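Local atomic coordinates of integrase (Bovine immunodeficiency virus, PDB entry 3KKS), a protein that probably catalyses the insertion of reverse-transcribed viral DNA into host DNA, the part present here being its catalytic core domain. Residues K14-V19 / Q31-E36; E22-L27 / Y140-E145; Q40-I45 / A67-N72; S59-C64 / K81-P86; D104-Y109 / A118-A123. All blocks are in the same frame, centred on the assembly; numbering follows the deposited sequence.

Contact 1 (K14-V19 / Q31-E36)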
# COMPACT_ATOMS: atom_id res chain seq x y z
N LYS A 14 -2.86 18.87 -2.49
CA LYS A 14 -2.29 19.15 -1.17
C LYS A 14 -2.35 17.99 -0.20
O LYS A 14 -1.68 17.99 0.83
CB LYS A 14 -2.96 20.36 -0.54
N THR A 15 -3.13 16.98 -0.54
CA THR A 15 -3.25 15.85 0.36
C THR A 15 -2.11 14.85 0.22
O THR A 15 -1.69 14.51 -0.89
CB THR A 15 -4.57 15.12 0.15
OG1 THR A 15 -4.55 14.50 -1.13
CG2 THR A 15 -5.74 16.10 0.20
N ILE A 16 -1.59 14.40 1.36
CA ILE A 16 -0.51 13.41 1.38
C ILE A 16 -1.17 12.05 1.50
O ILE A 16 -2.13 11.89 2.26
CB ILE A 16 0.41 13.57 2.62
CG1 ILE A 16 0.88 15.02 2.78
CG2 ILE A 16 1.62 12.64 2.48
CD1 ILE A 16 1.73 15.24 4.03
N ILE A 17 -0.68 11.06 0.77
CA ILE A 17 -1.28 9.73 0.84
C ILE A 17 -0.26 8.61 0.99
O ILE A 17 0.60 8.42 0.14
CB ILE A 17 -2.14 9.46 -0.42
CG1 ILE A 17 -3.33 10.42 -0.47
CG2 ILE A 17 -2.64 8.01 -0.42
CD1 ILE A 17 -4.08 10.41 -1.79
N TRP A 18 -0.36 7.89 2.11
CA TRP A 18 0.51 6.76 2.38
C TRP A 18 -0.04 5.62 1.52
O TRP A 18 -1.25 5.37 1.52
CB TRP A 18 0.42 6.37 3.85
CG TRP A 18 1.30 5.22 4.22
CD1 TRP A 18 2.65 5.27 4.46
CD2 TRP A 18 0.90 3.87 4.46
NE1 TRP A 18 3.11 4.03 4.83
CE2 TRP A 18 2.05 3.15 4.84
CE3 TRP A 18 -0.33 3.19 4.39
CZ2 TRP A 18 2.02 1.78 5.16
CZ3 TRP A 18 -0.36 1.83 4.71
CH2 TRP A 18 0.80 1.14 5.09
N VAL A 19 0.83 4.92 0.81
CA VAL A 19 0.42 3.83 -0.07
C VAL A 19 1.22 2.55 0.11
O VAL A 19 2.45 2.56 0.08
CB VAL A 19 0.54 4.26 -1.55
CG1 VAL A 19 0.16 3.10 -2.48
CG2 VAL A 19 -0.34 5.48 -1.83
N GLN A 31 -3.95 5.40 2.47
CA GLN A 31 -4.61 6.15 3.53
C GLN A 31 -4.14 7.59 3.47
O GLN A 31 -2.95 7.84 3.29
CB GLN A 31 -4.20 5.55 4.88
CG GLN A 31 -5.31 5.43 5.90
CD GLN A 31 -6.07 4.12 5.77
OE1 GLN A 31 -6.70 3.85 4.74
NE2 GLN A 31 -6.02 3.31 6.81
N VAL A 32 -5.06 8.54 3.61
CA VAL A 32 -4.67 9.95 3.62
C VAL A 32 -4.06 10.24 5.00
O VAL A 32 -4.58 9.76 6.01
CB VAL A 32 -5.88 10.89 3.46
CG1 VAL A 32 -5.43 12.34 3.64
CG2 VAL A 32 -6.52 10.70 2.11
N ILE A 33 -2.98 11.01 5.06
CA ILE A 33 -2.38 11.34 6.35
C ILE A 33 -2.18 12.86 6.52
O ILE A 33 -1.94 13.57 5.54
CB ILE A 33 -1.04 10.60 6.55
CG1 ILE A 33 -0.09 10.90 5.40
CG2 ILE A 33 -1.28 9.09 6.65
CD1 ILE A 33 1.25 10.26 5.56
N PRO A 34 -2.29 13.36 7.76
CA PRO A 34 -2.15 14.78 8.12
C PRO A 34 -0.81 15.39 7.74
O PRO A 34 -0.75 16.54 7.30
CB PRO A 34 -2.35 14.77 9.63
CG PRO A 34 -3.25 13.62 9.86
CD PRO A 34 -2.63 12.57 8.96
N GLU A 35 0.26 14.62 7.91
CA GLU A 35 1.60 15.09 7.60
C GLU A 35 2.54 13.90 7.54
O GLU A 35 2.27 12.85 8.13
CB GLU A 35 2.06 16.08 8.67
CG GLU A 35 1.82 15.60 10.10
CD GLU A 35 2.32 16.58 11.15
OE1 GLU A 35 2.11 16.33 12.35
OE2 GLU A 35 2.93 17.61 10.78
N GLU A 36 3.64 14.05 6.81
CA GLU A 36 4.63 12.97 6.66
C GLU A 36 5.52 12.82 7.88
O GLU A 36 6.63 13.34 7.91
CB GLU A 36 5.51 13.22 5.44
CG GLU A 36 4.92 12.73 4.13
CD GLU A 36 5.85 12.96 2.96
OE1 GLU A 36 5.97 14.13 2.52
OE2 GLU A 36 6.47 11.98 2.50
O HOH W 1 -2.87 15.27 3.81
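Trp18 and Gln31 carry the backbone pairing between strands 15-22 and 28-33. As an antiparallel hydrogen-bonded pair they exchange both of their bonds: Trp18 N donates to Gln31 O (2.8 Å), and Gln31 N returns a bond to Trp18 O (2.9 Å). A further bond runs from Ile33 N to Ile16 O (3.1 Å). Between them Ile17 and Val32 form a non-hydrogen-bonded pair, whose CA atoms each make a CA-H...O contact, Ile17 CA with Gln31 O and Val32 CA with Ile16 O. Where the strands begin to part, a water takes over, accepting from Ile16 N (2.9 Å) and donating to Ile33 O (2.6 Å).

Apolar contacts line both faces of the ribbon. On one, Ile17 CG1 meets Val32 CG2 at 4.1 Å, and both side chains rest against Leu120 of helix 116-129. On the other, Ile16 CG2 lies 3.8 Å from Ile33 CG1, which a chi1 of 55° sets between the backbone N and the carbonyl carbon of its own residue. Glu36 also packs on Ile16: its aliphatic CG is 3.7 Å from Ile16 CG2, while Ile16 CD1 reaches the backbone at Glu35 and Glu36. The indole of Trp18 leads away from the partner strand to Cys44 of helix 38-51.

Twisted strands joined in this way form the beta hairpin at the outer edge of the mixed five-stranded sheet, helices covering both faces, of the RNase H-like integrase core.

Contact 2 (E22-L27 / Y140-E145)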
# COMPACT_ATOMS: atom_id res chain seq x y z
N GLU A 22 0.86 -4.84 -2.05
CA GLU A 22 1.28 -6.21 -1.76
C GLU A 22 1.83 -6.72 -3.09
O GLU A 22 1.10 -6.82 -4.07
CB GLU A 22 0.09 -7.04 -1.28
CG GLU A 22 0.49 -8.32 -0.55
CD GLU A 22 0.57 -9.52 -1.47
OE1 GLU A 22 1.62 -10.18 -1.50
OE2 GLU A 22 -0.43 -9.81 -2.15
N THR A 23 3.12 -7.04 -3.11
CA THR A 23 3.82 -7.47 -4.32
C THR A 23 3.26 -8.66 -5.10
O THR A 23 3.21 -8.62 -6.32
CB THR A 23 5.30 -7.76 -4.02
OG1 THR A 23 5.41 -8.82 -3.06
CG2 THR A 23 5.98 -6.54 -3.47
N ASN A 24 2.86 -9.71 -4.40
CA ASN A 24 2.33 -10.87 -5.11
C ASN A 24 0.99 -10.63 -5.77
O ASN A 24 0.82 -10.89 -6.96
CB ASN A 24 2.22 -12.07 -4.16
CG ASN A 24 1.69 -13.31 -4.86
OD1 ASN A 24 2.30 -13.81 -5.81
ND2 ASN A 24 0.56 -13.82 -4.39
N SER A 25 0.02 -10.13 -5.02
CA SER A 25 -1.31 -9.90 -5.58
C SER A 25 -1.48 -8.55 -6.27
O SER A 25 -2.37 -8.38 -7.10
CB SER A 25 -2.36 -10.02 -4.47
OG SER A 25 -2.21 -8.97 -3.54
N GLY A 26 -0.63 -7.58 -5.94
CA GLY A 26 -0.78 -6.27 -6.54
C GLY A 26 -1.87 -5.49 -5.82
O GLY A 26 -2.21 -4.38 -6.21
N LEU A 27 -2.42 -6.08 -4.76
CA LEU A 27 -3.48 -5.44 -3.99
C LEU A 27 -2.95 -4.13 -3.44
O LEU A 27 -1.83 -4.07 -2.93
CB LEU A 27 -3.92 -6.34 -2.82
CG LEU A 27 -5.31 -6.12 -2.20
CD1 LEU A 27 -5.50 -7.08 -1.04
CD2 LEU A 27 -5.44 -4.72 -1.70
N TYR A 140 -7.83 -8.59 -5.45
CA TYR A 140 -8.41 -8.95 -4.17
C TYR A 140 -8.55 -10.46 -4.03
O TYR A 140 -8.27 -11.03 -2.97
CB TYR A 140 -9.77 -8.30 -4.01
CG TYR A 140 -10.39 -8.50 -2.66
CD1 TYR A 140 -10.03 -7.70 -1.58
CD2 TYR A 140 -11.36 -9.49 -2.45
CE1 TYR A 140 -10.61 -7.87 -0.32
CE2 TYR A 140 -11.94 -9.68 -1.21
CZ TYR A 140 -11.57 -8.86 -0.14
OH TYR A 140 -12.19 -9.01 1.08
N GLU A 141 -9.00 -11.11 -5.10
CA GLU A 141 -9.18 -12.57 -5.10
C GLU A 141 -7.84 -13.27 -4.97
O GLU A 141 -7.72 -14.27 -4.27
CB GLU A 141 -9.89 -13.03 -6.38
CG GLU A 141 -11.26 -12.40 -6.59
CD GLU A 141 -11.85 -12.72 -7.95
OE1 GLU A 141 -11.13 -12.59 -8.96
OE2 GLU A 141 -13.04 -13.08 -8.00
N ILE A 142 -6.84 -12.74 -5.66
CA ILE A 142 -5.51 -13.32 -5.64
C ILE A 142 -4.94 -13.27 -4.23
O ILE A 142 -4.40 -14.26 -3.73
CB ILE A 142 -4.58 -12.55 -6.60
CG1 ILE A 142 -5.03 -12.80 -8.05
CG2 ILE A 142 -3.14 -12.97 -6.38
CD1 ILE A 142 -4.11 -12.19 -9.09
N TYR A 143 -5.05 -12.11 -3.58
CA TYR A 143 -4.54 -11.96 -2.22
C TYR A 143 -5.27 -12.91 -1.29
O TYR A 143 -4.64 -13.61 -0.48
CB TYR A 143 -4.76 -10.53 -1.71
CG TYR A 143 -4.38 -10.38 -0.25
CD1 TYR A 143 -3.06 -10.20 0.13
CD2 TYR A 143 -5.35 -10.52 0.74
CE1 TYR A 143 -2.70 -10.16 1.48
CE2 TYR A 143 -5.00 -10.48 2.10
CZ TYR A 143 -3.68 -10.30 2.45
OH TYR A 143 -3.32 -10.28 3.78
N LEU A 144 -6.59 -12.93 -1.40
CA LEU A 144 -7.42 -13.80 -0.58
C LEU A 144 -6.99 -15.24 -0.75
O LEU A 144 -7.00 -16.01 0.21
CB LEU A 144 -8.88 -13.66 -0.99
CG LEU A 144 -9.79 -14.78 -0.49
CD1 LEU A 144 -9.88 -14.71 1.03
CD2 LEU A 144 -11.18 -14.65 -1.12
N GLU A 145 -6.63 -15.60 -1.97
CA GLU A 145 -6.21 -16.97 -2.26
C GLU A 145 -4.88 -17.27 -1.59
O GLU A 145 -4.73 -18.33 -0.97
CB GLU A 145 -6.11 -17.19 -3.76
CG GLU A 145 -5.89 -18.64 -4.16
CD GLU A 145 -6.95 -19.56 -3.58
OE1 GLU A 145 -8.15 -19.21 -3.68
OE2 GLU A 145 -6.59 -20.62 -3.04
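Tyr143 is met at one ring edge by Glu22, and near CB and CG by Ser25 and Leu27. Glu22 OE2 lies in the ring plane, 3.5 Å from Tyr143 CD1, where the electropositive C-H rim would suit a carboxylate oxygen; the carboxylate itself is turned 58° from the ring. Ser25 OG approaches Tyr143 CB to 3.5 Å. Leu27 CD1 reaches the ring obliquely, 3.6 Å from Tyr143 CG. One step back along the helix, Ile142 CG2 packs on Ser25 CB at 3.6 Å.

These contacts seat the connection of the 15-22/28-33 hairpin of the RNase H-like core against helix 139-148, the last helix of the modelled chain. The connection is tightly wound. Ser25 OG accepts from Leu27 N (3.1 Å), an ST turn, made possible by a chi1 of 67° that sets OG between the backbone N and carbonyl carbon of Ser25. The carboxylate of Glu22, its chain bent at chi2, folds back over the turn and is met from above its plane by two backbone donors, Asn24 N at OE1 and Ser25 N at OE2 (2.9 Å).

Farther out, Tyr52 meets the Tyr143 ring edge-to-face, and the phenol OH is hydrogen-bonded to the backbone N of Thr53.

Contact 3 (Q40-I45 / A67-N72)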
# COMPACT_ATOMS: atom_id res chain seq x y z
N GLN A 40 2.50 9.12 11.94
CA GLN A 40 1.43 8.79 11.01
C GLN A 40 1.77 7.46 10.34
O GLN A 40 0.93 6.57 10.27
CB GLN A 40 1.28 9.88 9.95
CG GLN A 40 0.84 11.21 10.52
CD GLN A 40 -0.34 11.07 11.45
OE1 GLN A 40 -1.30 10.36 11.15
NE2 GLN A 40 -0.28 11.76 12.59
N VAL A 41 3.01 7.32 9.87
CA VAL A 41 3.41 6.08 9.23
C VAL A 41 3.16 4.87 10.14
O VAL A 41 2.68 3.84 9.67
CB VAL A 41 4.90 6.11 8.83
CG1 VAL A 41 5.36 4.72 8.40
CG2 VAL A 41 5.08 7.09 7.67
N ALA A 42 3.46 5.01 11.43
CA ALA A 42 3.25 3.93 12.38
C ALA A 42 1.76 3.58 12.46
O ALA A 42 1.40 2.40 12.52
CB ALA A 42 3.76 4.33 13.75
N LEU A 43 0.91 4.60 12.47
CA LEU A 43 -0.53 4.39 12.52
C LEU A 43 -0.95 3.59 11.27
O LEU A 43 -1.74 2.65 11.36
CB LEU A 43 -1.24 5.74 12.57
CG LEU A 43 -1.86 6.20 13.90
CD1 LEU A 43 -1.14 5.56 15.06
CD2 LEU A 43 -1.81 7.71 13.99
N CYS A 44 -0.41 3.98 10.12
CA CYS A 44 -0.71 3.30 8.87
C CYS A 44 -0.30 1.83 8.89
O CYS A 44 -1.05 0.96 8.44
CB CYS A 44 -0.02 4.00 7.70
SG CYS A 44 -0.80 5.57 7.23
N ILE A 45 0.89 1.55 9.42
CA ILE A 45 1.37 0.17 9.51
C ILE A 45 0.48 -0.66 10.44
O ILE A 45 0.17 -1.81 10.14
CB ILE A 45 2.83 0.10 10.03
CG1 ILE A 45 3.78 0.76 9.03
CG2 ILE A 45 3.24 -1.34 10.25
CD1 ILE A 45 5.22 0.81 9.51
N ALA A 67 12.86 5.87 11.20
CA ALA A 67 12.91 6.23 12.61
C ALA A 67 12.90 4.98 13.49
O ALA A 67 12.38 3.94 13.08
CB ALA A 67 11.73 7.13 12.96
N HIS A 68 13.48 5.08 14.69
CA HIS A 68 13.51 3.96 15.62
C HIS A 68 12.08 3.54 15.91
O HIS A 68 11.79 2.38 16.18
CB HIS A 68 14.21 4.35 16.93
CG HIS A 68 15.70 4.36 16.84
ND1 HIS A 68 16.50 5.12 17.67
CD2 HIS A 68 16.55 3.69 16.02
CE1 HIS A 68 17.77 4.92 17.36
NE2 HIS A 68 17.82 4.06 16.36
N ARG A 69 11.18 4.52 15.84
CA ARG A 69 9.76 4.29 16.05
C ARG A 69 9.29 3.18 15.11
O ARG A 69 8.68 2.20 15.54
CB ARG A 69 9.00 5.60 15.77
CG ARG A 69 7.56 5.43 15.32
CD ARG A 69 6.58 5.53 16.47
NE ARG A 69 6.46 6.90 16.97
CZ ARG A 69 5.58 7.29 17.89
NH1 ARG A 69 4.74 6.41 18.42
NH2 ARG A 69 5.56 8.55 18.28
N ILE A 70 9.61 3.32 13.82
CA ILE A 70 9.20 2.36 12.81
C ILE A 70 9.98 1.05 12.90
O ILE A 70 9.41 -0.03 12.72
CB ILE A 70 9.37 2.95 11.40
CG1 ILE A 70 8.60 4.27 11.31
CG2 ILE A 70 8.89 1.96 10.34
CD1 ILE A 70 7.17 4.19 11.85
N GLU A 71 11.27 1.17 13.17
CA GLU A 71 12.14 0.00 13.29
C GLU A 71 11.70 -0.87 14.46
O GLU A 71 11.61 -2.09 14.35
CB GLU A 71 13.59 0.44 13.49
CG GLU A 71 14.50 0.12 12.30
CD GLU A 71 15.02 1.37 11.61
OE1 GLU A 71 15.55 2.26 12.31
OE2 GLU A 71 14.91 1.45 10.36
N ASN A 72 11.42 -0.25 15.60
CA ASN A 72 10.98 -1.02 16.75
C ASN A 72 9.55 -1.56 16.56
O ASN A 72 9.23 -2.65 17.02
CB ASN A 72 11.07 -0.18 18.03
CG ASN A 72 12.51 0.09 18.45
OD1 ASN A 72 13.43 -0.62 18.05
ND2 ASN A 72 12.70 1.11 19.27
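Ile70 of helix 68-76 brings the ends of its two branches against Val41, Ala42 and Ile45 of helix 38-51. Both helices belong to the alpha/beta layering of the RNase H-like fold: helix 68-76 lies in the crossover of a beta-alpha-beta unit between the parallel, adjacent strands 56-59 and 80-83, and helix 38-51 leads from strand 28-33 to 56-59. The short segments run in nearly the same direction, 18° apart, with axes 9.8 Å from each other, and side chains make the contact, mostly that of Ile70.

The two arms of Ile70 do different work. Its CG1 arm is turned back at chi2 (-48°), which brings CD1 against the helix surface at Ala42, 3.9 Å from Ala42 CB and 3.8 Å from Ala42 N. Val41 crosses Ile70 at about a right angle and presents CG1 to the same methyl, at 3.9 Å. Ile70 CD1 thus lies against both Val41 CG1 and the small Ala42. The other arm, CG2, meets Ile45 CD1, where the two isoleucines pass at a slant.

Toward solvent, Arg69 adds its aliphatic part alone, its chain bent at chi2 and chi3. Inward, Val41 also packs on Cys64 and Phe65, and Ile70 touches Lys81 of strand 80-83. At the exposed margin, Arg69 CD lies 4.1 Å from Ala42 CB.

Contact 4 (S59-C64 / K81-P86)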
# COMPACT_ATOMS: atom_id res chain seq x y z
N SER A 59 10.63 -0.08 1.86
CA SER A 59 10.43 1.33 1.53
C SER A 59 11.76 2.01 1.21
O SER A 59 12.80 1.36 1.19
CB SER A 59 9.77 2.05 2.69
OG SER A 59 10.60 1.98 3.83
N ASP A 60 11.72 3.32 0.97
CA ASP A 60 12.95 4.05 0.70
C ASP A 60 13.54 4.52 2.02
O ASP A 60 12.97 4.29 3.08
CB ASP A 60 12.71 5.25 -0.24
CG ASP A 60 11.69 6.23 0.31
OD1 ASP A 60 11.78 6.61 1.49
OD2 ASP A 60 10.79 6.64 -0.46
N ASN A 61 14.67 5.20 1.93
CA ASN A 61 15.38 5.70 3.11
C ASN A 61 14.75 6.94 3.73
O ASN A 61 15.38 7.63 4.54
CB ASN A 61 16.83 5.99 2.73
CG ASN A 61 17.80 5.37 3.69
OD1 ASN A 61 17.62 4.23 4.12
ND2 ASN A 61 18.86 6.10 4.03
N GLY A 62 13.52 7.24 3.35
CA GLY A 62 12.86 8.40 3.90
C GLY A 62 12.94 8.39 5.42
O GLY A 62 12.89 7.33 6.03
N PRO A 63 13.08 9.56 6.04
CA PRO A 63 13.17 9.71 7.50
C PRO A 63 11.98 9.12 8.24
O PRO A 63 12.14 8.49 9.28
CB PRO A 63 13.25 11.22 7.68
CG PRO A 63 13.98 11.66 6.47
CD PRO A 63 13.33 10.85 5.37
N CYS A 64 10.78 9.32 7.71
CA CYS A 64 9.58 8.81 8.36
C CYS A 64 9.44 7.30 8.23
O CYS A 64 8.52 6.71 8.79
CB CYS A 64 8.33 9.50 7.81
SG CYS A 64 8.04 9.23 6.06
N LYS A 81 11.85 -5.81 8.03
CA LYS A 81 11.88 -4.51 7.39
C LYS A 81 13.19 -4.28 6.65
O LYS A 81 14.26 -4.59 7.16
CB LYS A 81 11.68 -3.41 8.44
CG LYS A 81 11.84 -2.00 7.89
CD LYS A 81 11.58 -0.95 8.98
CE LYS A 81 12.11 0.41 8.57
NZ LYS A 81 11.59 0.86 7.26
N THR A 82 13.08 -3.74 5.45
CA THR A 82 14.24 -3.46 4.61
C THR A 82 14.08 -2.07 4.01
O THR A 82 13.01 -1.47 4.09
CB THR A 82 14.40 -4.51 3.49
OG1 THR A 82 13.20 -4.59 2.71
CG2 THR A 82 14.72 -5.88 4.09
N THR A 83 15.15 -1.57 3.40
CA THR A 83 15.14 -0.23 2.81
C THR A 83 15.97 -0.14 1.53
O THR A 83 16.74 -1.04 1.21
CB THR A 83 15.66 0.80 3.85
OG1 THR A 83 14.82 0.77 5.01
CG2 THR A 83 15.65 2.21 3.27
N GLY A 84 15.79 0.95 0.79
CA GLY A 84 16.53 1.14 -0.44
C GLY A 84 15.89 0.51 -1.66
O GLY A 84 16.25 -0.60 -2.06
N ILE A 85 14.93 1.21 -2.25
CA ILE A 85 14.25 0.72 -3.44
C ILE A 85 15.29 0.56 -4.57
O ILE A 85 16.19 1.39 -4.71
CB ILE A 85 13.14 1.71 -3.87
CG1 ILE A 85 12.08 1.78 -2.77
CG2 ILE A 85 12.52 1.27 -5.19
CD1 ILE A 85 10.95 2.75 -3.06
N PRO A 86 15.16 -0.50 -5.38
CA PRO A 86 14.13 -1.54 -5.31
C PRO A 86 14.48 -2.72 -4.41
O PRO A 86 15.51 -2.73 -3.73
CB PRO A 86 13.98 -2.00 -6.77
CG PRO A 86 14.81 -1.01 -7.58
CD PRO A 86 15.90 -0.62 -6.64
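Thr83 packs its methyl closely against the backbone beyond strand 56-59, with CG2 3.4 Å from the carbonyl carbon of Asp60. A chi1 of -59° places OG1 beside the backbone N of Thr83 and leaves CG2 to face that chain. Ser59 O sits in the same tight region: Thr83 CA offers it a CA-H...O contact at 3.3 Å, and Gly84 N a weak, strongly bent hydrogen bond (3.0 Å, 125°). Within 59-64, Asp60 OD1 accepts from Gly62 N (2.6 Å) on its anti side, somewhat out of the carboxylate plane, in an Asx turn before helix 63-66.

The rest is looser. Ile85 CG1 stays 4.0 Å from the Ser59 carbonyl carbon, and its CD1 is 4.2 Å from Asp60 CB. Lys81 NZ passes 3.7 Å from Ser59 OG; its hydrogen bond goes to Phe65 O. Exposed Asn61 and Gly84 mark the solvent side; Asn61 crosses Thr83 at about a right angle, but the apparent approach of its OD1 to the methyl is too short to be trusted.

Asp60 OD2 lies close to Asp8 OD1 of strand 4-12, consistent with the acidic cluster of retroviral integrases. The contact lies at the C-terminal ends of the neighbouring parallel strands 56-59 and 80-83, where both chains leave the sheet, with Ile85 reaching strand 4-12 and Gln92 of helix 89-109, and Lys81 lying on helix 68-76.

Contact 5 (D104-Y109 / A118-A123)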
# COMPACT_ATOMS: atom_id res chain seq x y z
N ASP A 104 -4.82 7.48 -11.57
CA ASP A 104 -5.81 7.56 -12.64
C ASP A 104 -7.22 7.45 -12.04
O ASP A 104 -8.12 8.18 -12.43
CB ASP A 104 -5.59 6.44 -13.67
CG ASP A 104 -4.29 6.62 -14.45
OD1 ASP A 104 -3.83 5.64 -15.09
OD2 ASP A 104 -3.75 7.75 -14.45
N ARG A 105 -7.40 6.54 -11.09
CA ARG A 105 -8.71 6.35 -10.46
C ARG A 105 -9.06 7.58 -9.62
O ARG A 105 -10.22 8.01 -9.59
CB ARG A 105 -8.70 5.11 -9.57
CG ARG A 105 -8.45 3.80 -10.31
CD ARG A 105 -9.56 3.49 -11.31
NE ARG A 105 -9.41 2.15 -11.87
CZ ARG A 105 -8.55 1.82 -12.82
NH1 ARG A 105 -7.75 2.74 -13.33
NH2 ARG A 105 -8.47 0.56 -13.25
N LEU A 106 -8.06 8.13 -8.95
CA LEU A 106 -8.24 9.31 -8.13
C LEU A 106 -8.73 10.45 -9.01
O LEU A 106 -9.68 11.15 -8.66
CB LEU A 106 -6.90 9.68 -7.47
CG LEU A 106 -6.79 9.78 -5.94
CD1 LEU A 106 -7.84 8.92 -5.25
CD2 LEU A 106 -5.39 9.37 -5.51
N ALA A 107 -8.09 10.63 -10.16
CA ALA A 107 -8.50 11.69 -11.07
C ALA A 107 -9.96 11.51 -11.46
O ALA A 107 -10.68 12.49 -11.67
CB ALA A 107 -7.63 11.69 -12.31
N ALA A 108 -10.40 10.27 -11.57
CA ALA A 108 -11.78 10.02 -11.95
C ALA A 108 -12.79 10.26 -10.83
O ALA A 108 -13.77 10.98 -11.02
CB ALA A 108 -11.92 8.60 -12.48
N TYR A 109 -12.54 9.69 -9.66
CA TYR A 109 -13.48 9.81 -8.56
C TYR A 109 -13.54 11.10 -7.76
O TYR A 109 -14.56 11.38 -7.14
CB TYR A 109 -13.28 8.62 -7.61
CG TYR A 109 -13.59 7.28 -8.25
CD1 TYR A 109 -14.86 7.00 -8.77
CD2 TYR A 109 -12.63 6.27 -8.30
CE1 TYR A 109 -15.16 5.76 -9.32
CE2 TYR A 109 -12.92 5.03 -8.86
CZ TYR A 109 -14.19 4.77 -9.36
OH TYR A 109 -14.48 3.53 -9.89
N ALA A 118 -13.00 9.80 0.49
CA ALA A 118 -14.05 8.98 -0.11
C ALA A 118 -13.62 8.63 -1.54
O ALA A 118 -13.90 7.54 -2.04
CB ALA A 118 -15.37 9.72 -0.13
N ALA A 119 -12.94 9.56 -2.20
CA ALA A 119 -12.47 9.32 -3.56
C ALA A 119 -11.39 8.22 -3.54
O ALA A 119 -11.33 7.39 -4.44
CB ALA A 119 -11.90 10.59 -4.16
N LEU A 120 -10.56 8.23 -2.50
CA LEU A 120 -9.48 7.24 -2.36
C LEU A 120 -10.06 5.83 -2.14
O LEU A 120 -9.58 4.85 -2.71
CB LEU A 120 -8.54 7.62 -1.20
CG LEU A 120 -7.40 6.63 -0.93
CD1 LEU A 120 -6.57 6.44 -2.20
CD2 LEU A 120 -6.51 7.14 0.20
N SER A 121 -11.09 5.74 -1.31
CA SER A 121 -11.74 4.46 -1.05
C SER A 121 -12.28 3.86 -2.34
O SER A 121 -12.08 2.68 -2.63
CB SER A 121 -12.90 4.65 -0.06
OG SER A 121 -12.43 4.80 1.26
N LEU A 122 -12.99 4.66 -3.13
CA LEU A 122 -13.54 4.16 -4.39
C LEU A 122 -12.43 3.79 -5.36
O LEU A 122 -12.56 2.84 -6.14
CB LEU A 122 -14.45 5.20 -5.03
CG LEU A 122 -15.78 5.51 -4.33
CD1 LEU A 122 -16.50 6.58 -5.14
CD2 LEU A 122 -16.64 4.27 -4.23
N ALA A 123 -11.33 4.54 -5.34
CA ALA A 123 -10.21 4.26 -6.22
C ALA A 123 -9.58 2.91 -5.87
O ALA A 123 -9.13 2.19 -6.75
CB ALA A 123 -9.16 5.37 -6.12
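Tyr109 and Arg105 meet Leu122 and two alanines in a helix-helix contact between the C-terminal end of helix 89-109 and helix 116-129, on one side of the central sheet of the RNase H-like core. The short axes pass 8.6 Å apart at 128° between their directions, the helices being joined by the short connection 110-115.

Alanines allow this close approach. Ala123 CB presses on Arg105 CB at 3.5 Å, and Ala119 CB faces the base of Tyr109. The guanidinium of Arg105 leads away from the crossing, and its NE is hydrogen-bonded to Ser126 OG one turn farther along helix 116-129.

On the side toward the sheet, Leu106 CD1 slots over the neighbouring helix, 3.7 Å from Leu120 CA and 3.9 Å from Ala123 CB. Beyond it, Leu106 also touches Trp12 of strand 4-12, while Leu120 continues onto Ala30 and Val32.

Away from the sheet lies the aromatic part. Tyr109, whose CG stands beside its backbone N (chi1 -64°), lays its ring across the helix surface and crosses Leu122 at about a right angle; CE2 comes 3.5 Å from Leu122 O. Leu122 CB sits over the centre of one ring face in a CH-pi contact, 3.9 Å from the Tyr109 centroid.

How the contacts relate
Contacts 2 and 3 are the most buried and contact 4 lies at the surface, with contacts 1 and 5 between. Contact 1 links the two sides of the sheet: its hairpin has contact 3 on one face, where Ile33 packs on Cys44, and contact 5 on the other, where Ile17 meets Leu106. Contact 2 shares that hairpin but sits at its far end, across the chain's centre, with centres about 23 Å apart. Contacts 3 and 4 interlock through Ile70, Cys64 and Lys81. Antiparallel backbone bonds and apolar contacts share contact 1, a single weak bond joins contact 4, and contacts 3 and 5 are apolar between helices; contact 2 adds a buried carboxylate.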